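Local coordinates for protein Sso-CP2 metallo-carboxypetidase (Sulfolobus solfataricus, PDB 4MMO) that probably hydrolyses peptide bonds as a zinc-dependent carboxypeptidase of the M20 family, binding zinc in its catalytic domain, at residues K357-S362 and S397-G402. Numbering follows the deposited sequence.
Sequences KAMIES and SAIGAG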
loop_
_atom_site.group_PDB
_atom_site.type_symbol
_atom_site.label_atom_id
_atom_site.label_comp_id
_atom_site.label_asym_id
_atom_site.label_seq_id
_atom_site.Cartn_x
_atom_site.Cartn_y
_atom_site.Cartn_z
ATOM N N LYS A 357 23.107 -38.194 9.028
ATOM C CA LYS A 357 23.344 -39.491 8.407
ATOM C C LYS A 357 22.166 -40.419 8.647
ATOM O O LYS A 357 21.635 -41.004 7.708
ATOM C CB LYS A 357 24.631 -40.118 8.953
ATOM C CG LYS A 357 25.899 -39.572 8.316
ATOM C CD LYS A 357 27.139 -39.974 9.104
ATOM C CE LYS A 357 28.393 -39.917 8.245
ATOM N NZ LYS A 357 29.620 -40.227 9.029
ATOM N N ALA A 358 21.756 -40.541 9.908
ATOM C CA ALA A 358 20.606 -41.370 10.267
ATOM C C ALA A 358 19.361 -40.947 9.491
ATOM O O ALA A 358 18.525 -41.773 9.128
ATOM C CB ALA A 358 20.347 -41.287 11.760
ATOM N N MET A 359 19.250 -39.652 9.226
ATOM C CA MET A 359 18.093 -39.111 8.528
ATOM C C MET A 359 18.134 -39.451 7.031
ATOM O O MET A 359 17.131 -39.863 6.450
ATOM C CB MET A 359 18.046 -37.596 8.738
ATOM C CG MET A 359 16.698 -36.969 8.513
ATOM S SD MET A 359 15.409 -37.479 9.679
ATOM C CE MET A 359 15.886 -36.591 11.156
ATOM N N ILE A 360 19.298 -39.287 6.412
ATOM C CA ILE A 360 19.481 -39.655 5.007
ATOM C C ILE A 360 19.213 -41.142 4.759
ATOM O O ILE A 360 18.539 -41.510 3.798
ATOM C CB ILE A 360 20.906 -39.308 4.521
ATOM C CG1 ILE A 360 21.051 -37.790 4.399
ATOM C CG2 ILE A 360 21.209 -39.981 3.168
ATOM C CD1 ILE A 360 22.448 -37.314 4.039
ATOM N N GLU A 361 19.746 -41.998 5.621
ATOM C CA GLU A 361 19.652 -43.436 5.408
ATOM C C GLU A 361 18.221 -43.931 5.630
ATOM O O GLU A 361 17.709 -44.745 4.858
ATOM C CB GLU A 361 20.642 -44.176 6.317
ATOM C CG GLU A 361 20.668 -45.695 6.126
ATOM C CD GLU A 361 21.632 -46.404 7.072
ATOM O OE1 GLU A 361 21.307 -47.526 7.517
ATOM O OE2 GLU A 361 22.710 -45.847 7.375
ATOM N N SER A 362 17.571 -43.429 6.675
ATOM C CA SER A 362 16.186 -43.804 6.954
ATOM C C SER A 362 15.254 -43.356 5.833
ATOM O O SER A 362 14.346 -44.091 5.439
ATOM C CB SER A 362 15.719 -43.215 8.289
ATOM O OG SER A 362 15.882 -41.809 8.316
ATOM N N SER A 397 16.666 -30.463 9.567
ATOM C CA SER A 397 15.228 -30.395 9.363
ATOM C C SER A 397 14.825 -31.427 8.323
ATOM O O SER A 397 15.100 -31.271 7.131
ATOM C CB SER A 397 14.799 -29.001 8.919
ATOM O OG SER A 397 13.384 -28.900 8.908
ATOM N N ALA A 398 14.174 -32.486 8.788
ATOM C CA ALA A 398 13.777 -33.582 7.923
ATOM C C ALA A 398 12.646 -34.363 8.566
ATOM O O ALA A 398 12.424 -34.247 9.770
ATOM C CB ALA A 398 14.945 -34.487 7.688
ATOM N N ILE A 399 12.005 -35.204 7.756
ATOM C CA ILE A 399 10.741 -35.879 8.066
ATOM C C ILE A 399 9.600 -34.917 7.777
ATOM O O ILE A 399 9.588 -33.793 8.273
ATOM C CB ILE A 399 10.634 -36.404 9.516
ATOM C CG1 ILE A 399 11.837 -37.290 9.858
ATOM C CG2 ILE A 399 9.335 -37.182 9.692
ATOM C CD1 ILE A 399 11.942 -37.652 11.326
ATOM N N GLY A 400 8.649 -35.360 6.962
ATOM C CA GLY A 400 7.525 -34.523 6.588
ATOM C C GLY A 400 6.324 -35.313 6.115
ATOM O O GLY A 400 6.436 -36.187 5.252
ATOM N N ALA A 401 5.167 -35.001 6.690
ATOM C CA ALA A 401 3.920 -35.639 6.298
ATOM C C ALA A 401 3.418 -35.049 4.984
ATOM O O ALA A 401 2.613 -35.664 4.284
ATOM C CB ALA A 401 2.887 -35.456 7.383
ATOM N N GLY A 402 3.903 -33.856 4.654
ATOM C CA GLY A 402 3.433 -33.136 3.486
ATOM C C GLY A 402 4.315 -33.291 2.266
ATOM O O GLY A 402 5.236 -34.110 2.242
#
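In the hydrophobic core of the zinc-binding domain, Met359 of helix 354-367 reaches across to Ala398 and Ile399, in the loop that follows edge strand 395-396 of the mixed sheet. The methionine carries the helix side of the contact alone. With CG anti to the backbone N (chi1 -159°), its chain leaves the helix toward the loop, and bends at chi2 and chi3 then fold the thioether over the two residues. SD is the hub, lying 3.6 Å from Ala398 CB and 3.6 Å from Ile399 CG1. Past it, the terminal CE of Met359 comes within 4.1 Å of Ile399 CD1. The two side chains cross at about a right angle, with the sulfur lying against the CG1-CD1 arm. In Ile399, CG1 stands anti to the carbonyl carbon and beside the backbone N (chi1 -53°), which brings that arm against the sulfur. Ala398 suits its place because a lone methyl pointing at the helix lets the backbones approach, CA to CA 7.0 Å between Met359 and Ala398, while an unbranched, flexible methionine can bend to fit both neighbours. Cutting the methionine back to an alanine here would probably leave Ala398 CB and the CG1-CD1 arm of Ile399 without their apolar partner and open a gap between helix and loop. Ile399 stands about 9 Å, side chain to side chain, from the zinc ligand Glu163, near the metal site without touching it. Helix 417-433 closes one flank, Phe430 touching Met359 and Thr427 touching Ile399, while Ile175 of strand 174-176 packs on both Met359 and Ala398.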